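Local structure of leucyl-tRNA synthetase (Giardia intestinalis, 3PZ6) at residues V116-A124 / K176-V184; L226-T236 / K267-M276. The protein probably charges tRNA(Leu) with leucine at the expense of ATP, this chain being its isolated CP1 editing domain, the part linked to deacylation of aminoacyl-tRNA. The protein carries 2 engineered substitutions. All coordinates share one frame; numbering follows the deposited sequence.

The two contacts lie in one editing domain but share no secondary-structure element: their centres are 30 Å apart and their nearest atoms about 14 Å, so they do not touch. Contact 1 is the more central, its centre about 12 Å from the centre of the chain, and mostly buried; it joins strand 115-120 and the start of helix 121-128 to the loop leading into strand 183-186, and both strands belong to the large mixed sheet. Contact 2, its centre about 21 Å out and only partly buried, pairs strands 229-230 and 273-274 in a small separate sheet. One backbone bond crosses contact 1, amid carbonyls and a helix cap; three cross contact 2, flanked by methionine and isoleucine packing.

Contact 1 of 2, residues V116-A124 / K176-V184; sequences VIIVSEHAA and KMDKGTGIV
Two first torsions set this contact: Ser120 OG lies between its own N and carbonyl carbon, turned back over the helix start and close to Thr181 O, while His122 CG stands anti to the backbone N (chi1 -174°), carrying the imidazole out over the turn 176-179. The central bond runs from Ser120 N to Thr181 O at 3.0 Å, with an N-H...O angle of 147° and the donor tilted from the carbonyl plane. Ser120 OG gives the same oxygen a second, weak bond of 3.4 Å and accepts from Ala123 N at 3.2 Å, which makes Ser120 the N-cap of helix 121-128. Asp178 O sits over one face of the His122 ring, toward its rim and 3.2 Å from CE1, and Asp178 CA makes a CH-pi contact with that ring, only 9° off the normal. A water accepts from His122 N and gives a weak bond to Met177 O. Bent at chi2 and chi3, Met177 brings CE to 3.7 Å from Ser120 CB. Deeper in, Thr181 CG2 meets Val119 CG1 and Ala123 CB, both at 3.8 Å, while Thr181 OG1 turns to Leu83 O of the neighbouring strand 79-86. Gly180 O lies 3.6 Å from Ala123 CB. Ser120 thus uses its hydroxyl in both directions, which probably helps hold its rotation; because the Thr181 carbonyl takes both the backbone N and, weakly, the hydroxyl of Ser120, the cap residue ties the helix start to the loop.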
loop_
_atom_site.group_PDB
_atom_site.type_symbol
_atom_site.label_atom_id
_atom_site.label_comp_id
_atom_site.label_asym_id
_atom_site.label_seq_id
_atom_site.Cartn_x
_atom_site.Cartn_y
_atom_site.Cartn_z
ATOM N N VAL A 116 -10.373 9.124 8.797
ATOM C CA VAL A 116 -11.217 8.313 7.913
ATOM C C VAL A 116 -10.411 7.217 7.216
ATOM O O VAL A 116 -9.351 7.484 6.652
ATOM C CB VAL A 116 -11.913 9.203 6.837
ATOM C CG1 VAL A 116 -12.516 8.370 5.701
ATOM C CG2 VAL A 116 -12.972 10.076 7.472
ATOM N N ILE A 117 -10.910 5.986 7.254
ATOM C CA ILE A 117 -10.280 4.911 6.492
ATOM C C ILE A 117 -11.162 4.431 5.347
ATOM O O ILE A 117 -12.389 4.484 5.429
ATOM C CB ILE A 117 -9.853 3.709 7.367
ATOM C CG1 ILE A 117 -11.057 3.106 8.084
ATOM C CG2 ILE A 117 -8.769 4.118 8.349
ATOM C CD1 ILE A 117 -10.910 1.646 8.362
ATOM N N ILE A 118 -10.519 3.979 4.276
ATOM C CA ILE A 118 -11.221 3.406 3.141
ATOM C C ILE A 118 -10.875 1.929 3.077
ATOM O O ILE A 118 -9.705 1.559 2.963
ATOM C CB ILE A 118 -10.864 4.117 1.819
ATOM C CG1 ILE A 118 -11.184 5.610 1.917
ATOM C CG2 ILE A 118 -11.626 3.489 0.655
ATOM C CD1 ILE A 118 -10.529 6.451 0.862
ATOM N N VAL A 119 -11.904 1.094 3.186
ATOM C CA VAL A 119 -11.759 -0.361 3.173
ATOM C C VAL A 119 -12.945 -1.010 2.475
ATOM O O VAL A 119 -13.902 -0.334 2.097
ATOM C CB VAL A 119 -11.644 -0.959 4.608
ATOM C CG1 VAL A 119 -10.235 -0.826 5.143
ATOM C CG2 VAL A 119 -12.653 -0.321 5.557
ATOM N N SER A 120 -12.869 -2.326 2.307
ATOM C CA SER A 120 -14.020 -3.121 1.907
ATOM C C SER A 120 -15.011 -3.168 3.062
ATOM O O SER A 120 -14.626 -2.995 4.223
ATOM C CB SER A 120 -13.584 -4.538 1.551
ATOM O OG SER A 120 -13.092 -5.221 2.693
ATOM N N GLU A 121 -16.281 -3.400 2.736
ATOM C CA GLU A 121 -17.346 -3.518 3.731
ATOM C C GLU A 121 -17.086 -4.708 4.649
ATOM O O GLU A 121 -17.315 -4.632 5.860
ATOM C CB GLU A 121 -18.707 -3.659 3.047
ATOM C CG GLU A 121 -19.892 -3.395 3.966
ATOM C CD GLU A 121 -21.225 -3.678 3.300
ATOM O OE1 GLU A 121 -21.856 -4.697 3.655
ATOM O OE2 GLU A 121 -21.637 -2.890 2.420
ATOM N N HIS A 122 -16.591 -5.794 4.059
ATOM C CA HIS A 122 -16.162 -6.973 4.795
ATOM C C HIS A 122 -15.210 -6.612 5.937
ATOM O O HIS A 122 -15.394 -7.065 7.068
ATOM C CB HIS A 122 -15.491 -7.961 3.841
ATOM C CG HIS A 122 -15.127 -9.267 4.474
ATOM N ND1 HIS A 122 -13.887 -9.506 5.028
ATOM C CD2 HIS A 122 -15.838 -10.409 4.634
ATOM C CE1 HIS A 122 -13.850 -10.738 5.502
ATOM N NE2 HIS A 122 -15.020 -11.308 5.275
ATOM N N ALA A 123 -14.203 -5.793 5.633
ATOM C CA ALA A 123 -13.209 -5.371 6.618
ATOM C C ALA A 123 -13.810 -4.462 7.680
ATOM O O ALA A 123 -13.502 -4.610 8.858
ATOM C CB ALA A 123 -12.034 -4.686 5.937
ATOM N N ALA A 124 -14.671 -3.536 7.256
ATOM C CA ALA A 124 -15.326 -2.582 8.159
ATOM C C ALA A 124 -16.267 -3.269 9.148
ATOM O O ALA A 124 -16.357 -2.864 10.307
ATOM C CB ALA A 124 -16.073 -1.528 7.364
ATOM N N LYS A 176 -9.325 -10.294 -3.748
ATOM C CA LYS A 176 -10.589 -10.823 -3.235
ATOM C C LYS A 176 -11.152 -9.929 -2.139
ATOM O O LYS A 176 -10.559 -9.793 -1.071
ATOM C CB LYS A 176 -10.417 -12.258 -2.715
ATOM C CG LYS A 176 -9.865 -13.249 -3.737
ATOM C CD LYS A 176 -10.772 -13.390 -4.955
ATOM C CE LYS A 176 -10.173 -14.339 -5.996
ATOM N NZ LYS A 176 -11.001 -14.372 -7.250
ATOM N N MET A 177 -12.306 -9.327 -2.412
ATOM C CA MET A 177 -12.964 -8.416 -1.471
ATOM C C MET A 177 -13.522 -9.134 -0.233
ATOM O O MET A 177 -14.116 -8.506 0.650
ATOM C CB MET A 177 -14.086 -7.645 -2.181
ATOM C CG MET A 177 -13.631 -6.812 -3.381
ATOM S SD MET A 177 -12.652 -5.357 -2.957
ATOM C CE MET A 177 -13.882 -4.367 -2.106
ATOM N N ASP A 178 -13.334 -10.452 -0.183
ATOM C CA ASP A 178 -13.771 -11.271 0.945
ATOM C C ASP A 178 -12.604 -11.660 1.866
ATOM O O ASP A 178 -12.803 -12.315 2.892
ATOM C CB ASP A 178 -14.514 -12.515 0.445
ATOM C CG ASP A 178 -13.767 -13.238 -0.667
ATOM O OD1 ASP A 178 -13.785 -12.748 -1.823
ATOM O OD2 ASP A 178 -13.166 -14.300 -0.390
ATOM N N LYS A 179 -11.388 -11.265 1.493
ATOM C CA LYS A 179 -10.225 -11.415 2.363
ATOM C C LYS A 179 -9.632 -10.052 2.647
ATOM O O LYS A 179 -9.678 -9.165 1.794
ATOM C CB LYS A 179 -9.164 -12.339 1.749
ATOM C CG LYS A 179 -9.183 -13.771 2.310
ATOM C CD LYS A 179 -7.974 -14.597 1.847
ATOM C CE LYS A 179 -7.902 -15.951 2.570
ATOM N NZ LYS A 179 -6.685 -16.748 2.199
ATOM N N GLY A 180 -9.086 -9.886 3.850
ATOM C CA GLY A 180 -8.440 -8.641 4.249
ATOM C C GLY A 180 -9.313 -7.422 4.031
ATOM O O GLY A 180 -10.513 -7.457 4.294
ATOM N N THR A 181 -8.703 -6.355 3.524
ATOM C CA THR A 181 -9.372 -5.067 3.346
ATOM C C THR A 181 -9.690 -4.746 1.887
ATOM O O THR A 181 -10.296 -3.710 1.598
ATOM C CB THR A 181 -8.490 -3.939 3.865
ATOM O OG1 THR A 181 -7.218 -4.015 3.215
ATOM C CG2 THR A 181 -8.292 -4.047 5.371
ATOM N N GLY A 182 -9.266 -5.618 0.973
ATOM C CA GLY A 182 -9.408 -5.358 -0.455
ATOM C C GLY A 182 -8.303 -4.467 -0.996
ATOM O O GLY A 182 -8.226 -4.224 -2.201
ATOM N N ILE A 183 -7.456 -3.973 -0.094
ATOM C CA ILE A 183 -6.254 -3.226 -0.447
ATOM C C ILE A 183 -5.042 -4.013 0.039
ATOM O O ILE A 183 -5.010 -4.477 1.174
ATOM C CB ILE A 183 -6.249 -1.814 0.158
ATOM C CG1 ILE A 183 -7.554 -1.087 -0.184
ATOM C CG2 ILE A 183 -5.036 -1.008 -0.343
ATOM C CD1 ILE A 183 -7.909 0.031 0.767
ATOM N N VAL A 184 -4.056 -4.182 -0.839
ATOM C CA VAL A 184 -2.874 -4.984 -0.538
ATOM C C VAL A 184 -1.613 -4.130 -0.718
ATOM O O VAL A 184 -1.579 -3.234 -1.569
ATOM C CB VAL A 184 -2.821 -6.253 -1.431
ATOM C CG1 VAL A 184 -1.647 -7.124 -1.068
ATOM C CG2 VAL A 184 -4.099 -7.065 -1.290
HETATM O O HOH W 1 -16.633 -6.279 1.287
#

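Contact 2 of 2, residues L226-T236 / K267-M276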
loop_
_atom_site.group_PDB
_atom_site.type_symbol
_atom_site.label_atom_id
_atom_site.label_comp_id
_atom_site.label_asym_id
_atom_site.label_seq_id
_atom_site.Cartn_x
_atom_site.Cartn_y
_atom_site.Cartn_z
ATOM N N LEU A 226 13.192 -2.592 -3.855
ATOM C CA LEU A 226 14.252 -2.209 -2.931
ATOM C C LEU A 226 14.921 -3.412 -2.262
ATOM O O LEU A 226 14.230 -4.351 -1.870
ATOM C CB LEU A 226 13.681 -1.272 -1.863
ATOM C CG LEU A 226 13.729 0.251 -2.055
ATOM C CD1 LEU A 226 13.991 0.709 -3.487
ATOM C CD2 LEU A 226 12.462 0.881 -1.497
ATOM N N PRO A 227 16.265 -3.378 -2.113
ATOM C CA PRO A 227 17.044 -4.416 -1.423
ATOM C C PRO A 227 16.863 -4.391 0.103
ATOM O O PRO A 227 17.798 -4.055 0.843
ATOM C CB PRO A 227 18.482 -4.049 -1.783
ATOM C CG PRO A 227 18.443 -2.589 -2.011
ATOM C CD PRO A 227 17.143 -2.344 -2.690
ATOM N N ILE A 228 15.669 -4.747 0.571
ATOM C CA ILE A 228 15.337 -4.604 1.993
ATOM C C ILE A 228 15.818 -5.791 2.823
ATOM O O ILE A 228 16.208 -5.638 3.979
ATOM C CB ILE A 228 13.819 -4.341 2.235
ATOM C CG1 ILE A 228 12.952 -5.429 1.596
ATOM C CG2 ILE A 228 13.425 -2.992 1.673
ATOM C CD1 ILE A 228 11.581 -5.570 2.230
ATOM N N ILE A 229 15.808 -6.967 2.217
ATOM C CA ILE A 229 16.160 -8.188 2.913
ATOM C C ILE A 229 17.160 -8.987 2.089
ATOM O O ILE A 229 16.952 -9.205 0.892
ATOM C CB ILE A 229 14.891 -9.039 3.219
ATOM C CG1 ILE A 229 14.008 -8.313 4.246
ATOM C CG2 ILE A 229 15.274 -10.434 3.725
ATOM C CD1 ILE A 229 12.591 -8.844 4.375
ATOM N N GLU A 230 18.251 -9.395 2.732
ATOM C CA GLU A 230 19.206 -10.302 2.125
ATOM C C GLU A 230 18.974 -11.720 2.620
ATOM O O GLU A 230 19.042 -12.003 3.818
ATOM C CB GLU A 230 20.650 -9.881 2.423
ATOM C CG GLU A 230 21.688 -10.844 1.834
ATOM C CD GLU A 230 23.123 -10.489 2.178
ATOM O OE1 GLU A 230 23.370 -9.413 2.772
ATOM O OE2 GLU A 230 24.022 -11.294 1.844
ATOM N N ILE A 231 18.700 -12.609 1.680
ATOM C CA ILE A 231 18.658 -14.026 1.971
ATOM C C ILE A 231 19.979 -14.657 1.522
ATOM O O ILE A 231 20.266 -14.707 0.322
ATOM C CB ILE A 231 17.455 -14.705 1.302
ATOM C CG1 ILE A 231 16.154 -14.035 1.764
ATOM C CG2 ILE A 231 17.444 -16.188 1.625
ATOM C CD1 ILE A 231 14.934 -14.353 0.914
ATOM N N PRO A 232 20.801 -15.116 2.493
ATOM C CA PRO A 232 22.048 -15.836 2.207
ATOM C C PRO A 232 21.810 -16.963 1.207
ATOM O O PRO A 232 20.838 -17.714 1.340
ATOM C CB PRO A 232 22.425 -16.433 3.565
ATOM C CG PRO A 232 21.822 -15.491 4.563
ATOM C CD PRO A 232 20.547 -15.012 3.945
ATOM N N ASP A 233 22.691 -17.065 0.213
ATOM C CA ASP A 233 22.579 -18.050 -0.867
ATOM C C ASP A 233 21.679 -17.581 -2.016
ATOM O O ASP A 233 21.546 -18.281 -3.030
ATOM C CB ASP A 233 22.120 -19.411 -0.335
ATOM N N ILE A 234 21.061 -16.407 -1.861
ATOM C CA ILE A 234 20.264 -15.811 -2.940
ATOM C C ILE A 234 20.651 -14.349 -3.173
ATOM O O ILE A 234 21.101 -13.999 -4.267
ATOM C CB ILE A 234 18.737 -15.954 -2.722
ATOM C CG1 ILE A 234 18.340 -17.426 -2.576
ATOM C CG2 ILE A 234 17.983 -15.357 -3.895
ATOM C CD1 ILE A 234 16.922 -17.660 -2.040
ATOM N N GLY A 235 20.486 -13.512 -2.146
ATOM C CA GLY A 235 20.845 -12.096 -2.223
ATOM C C GLY A 235 19.736 -11.138 -1.821
ATOM O O GLY A 235 18.845 -11.504 -1.045
ATOM N N THR A 236 19.774 -9.913 -2.352
ATOM C CA THR A 236 18.833 -8.881 -1.914
ATOM C C THR A 236 17.492 -8.761 -2.632
ATOM O O THR A 236 16.478 -8.543 -1.972
ATOM C CB THR A 236 19.459 -7.477 -1.742
ATOM O OG1 THR A 236 20.460 -7.231 -2.744
ATOM C CG2 THR A 236 20.042 -7.338 -0.336
ATOM N N LYS A 267 12.547 -18.941 3.562
ATOM C CA LYS A 267 13.946 -18.567 3.742
ATOM C C LYS A 267 14.043 -17.157 4.296
ATOM O O LYS A 267 14.862 -16.884 5.177
ATOM C CB LYS A 267 14.732 -18.673 2.437
ATOM C CG LYS A 267 15.158 -20.082 2.074
ATOM C CD LYS A 267 16.241 -20.074 1.003
ATOM C CE LYS A 267 16.654 -21.482 0.610
ATOM N NZ LYS A 267 17.320 -22.198 1.740
ATOM N N GLY A 268 13.188 -16.274 3.781
ATOM C CA GLY A 268 13.082 -14.904 4.268
ATOM C C GLY A 268 12.962 -14.831 5.774
ATOM O O GLY A 268 13.762 -14.173 6.431
ATOM N N PHE A 269 11.976 -15.530 6.325
ATOM C CA PHE A 269 11.749 -15.503 7.760
ATOM C C PHE A 269 12.919 -16.111 8.545
ATOM O O PHE A 269 13.429 -15.485 9.480
ATOM C CB PHE A 269 10.416 -16.173 8.130
ATOM C CG PHE A 269 10.220 -16.351 9.611
ATOM C CD1 PHE A 269 9.941 -15.257 10.427
ATOM C CD2 PHE A 269 10.335 -17.611 10.197
ATOM C CE1 PHE A 269 9.767 -15.415 11.801
ATOM C CE2 PHE A 269 10.163 -17.777 11.573
ATOM C CZ PHE A 269 9.874 -16.675 12.375
ATOM N N TYR A 270 13.351 -17.309 8.159
ATOM C CA TYR A 270 14.369 -18.024 8.938
ATOM C C TYR A 270 15.780 -17.472 8.789
ATOM O O TYR A 270 16.515 -17.397 9.772
ATOM C CB TYR A 270 14.336 -19.530 8.652
ATOM C CG TYR A 270 13.106 -20.207 9.219
ATOM C CD1 TYR A 270 12.881 -20.252 10.602
ATOM C CD2 TYR A 270 12.161 -20.791 8.382
ATOM C CE1 TYR A 270 11.748 -20.866 11.129
ATOM C CE2 TYR A 270 11.028 -21.405 8.898
ATOM C CZ TYR A 270 10.827 -21.435 10.270
ATOM O OH TYR A 270 9.704 -22.041 10.777
ATOM N N THR A 271 16.152 -17.075 7.574
ATOM C CA THR A 271 17.529 -16.658 7.292
ATOM C C THR A 271 17.672 -15.186 6.893
ATOM O O THR A 271 18.786 -14.658 6.867
ATOM C CB THR A 271 18.174 -17.532 6.200
ATOM O OG1 THR A 271 17.417 -17.419 4.993
ATOM C CG2 THR A 271 18.226 -18.998 6.627
ATOM N N GLY A 272 16.551 -14.530 6.597
ATOM C CA GLY A 272 16.552 -13.155 6.093
ATOM C C GLY A 272 17.135 -12.131 7.041
ATOM O O GLY A 272 16.896 -12.183 8.242
ATOM N N ILE A 273 17.912 -11.204 6.490
ATOM C CA ILE A 273 18.545 -10.142 7.275
ATOM C C ILE A 273 18.175 -8.784 6.706
ATOM O O ILE A 273 18.373 -8.523 5.522
ATOM C CB ILE A 273 20.085 -10.308 7.329
ATOM C CG1 ILE A 273 20.451 -11.437 8.296
ATOM C CG2 ILE A 273 20.769 -8.998 7.753
ATOM C CD1 ILE A 273 21.750 -12.117 7.968
ATOM N N MET A 274 17.613 -7.934 7.556
ATOM C CA MET A 274 17.239 -6.592 7.155
ATOM C C MET A 274 18.458 -5.817 6.682
ATOM O O MET A 274 19.513 -5.850 7.312
ATOM C CB MET A 274 16.555 -5.862 8.312
ATOM C CG MET A 274 15.239 -6.495 8.740
ATOM S SD MET A 274 13.938 -6.441 7.482
ATOM C CE MET A 274 13.540 -4.698 7.427
ATOM N N LYS A 275 18.308 -5.123 5.563
ATOM C CA LYS A 275 19.415 -4.381 4.970
ATOM C C LYS A 275 19.076 -2.907 4.888
ATOM O O LYS A 275 19.945 -2.072 4.667
ATOM C CB LYS A 275 19.732 -4.929 3.575
ATOM C CG LYS A 275 20.281 -6.346 3.566
ATOM C CD LYS A 275 21.801 -6.362 3.510
ATOM C CE LYS A 275 22.428 -6.248 4.870
ATOM N NZ LYS A 275 23.735 -5.576 4.718
ATOM N N MET A 276 17.794 -2.612 5.062
ATOM C CA MET A 276 17.276 -1.252 5.034
ATOM C C MET A 276 16.321 -1.052 6.198
ATOM O O MET A 276 15.875 -2.016 6.821
ATOM C CB MET A 276 16.552 -0.980 3.710
ATOM C CG MET A 276 17.471 -0.852 2.503
ATOM S SD MET A 276 16.594 -0.746 0.927
ATOM C CE MET A 276 15.646 0.772 1.167
#
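Ile229 and Met274 form a non-hydrogen-bonded antiparallel pair (CA-CA 4.7 Å) beside the hydrogen-bonded pair Glu230-Ile273, whose reciprocal bonds are Glu230 N to Ile273 O at 2.9 Å and Ile273 N to Glu230 O at 3.0 Å; Lys275 N to Ile228 O (2.7 Å) extends the ladder. On one face, Met274, bent at chi2 and chi3, lays SD 3.7 Å from Ile229 CG1, and Val284 and Cys287 of helix 284-297 pack against this pair. On the other, the Lys275 chain crosses Glu230, with CG 3.7 Å from CB, yet NZ stays 4.3 Å from OE1, beyond a salt bridge. Met276 packs against the inverse gamma turn centred on Pro227: its SD lies 3.5 Å from Pro227 O, and its side chain crosses that of Leu226 at about a right angle, with CE against CG. At the helix end, Ile231 points CG2 between Lys267 CB and Thr271 OG1. Thr271 OG1 bonds back to Lys267 O, which also accepts from Thr271 N. Ile231 O takes both Ile234 N and Gly235 N in a classic beta bulge. The whole is a short two-stranded antiparallel ribbon whose second strand follows directly on helix 254-271, with Gly272 at the junction.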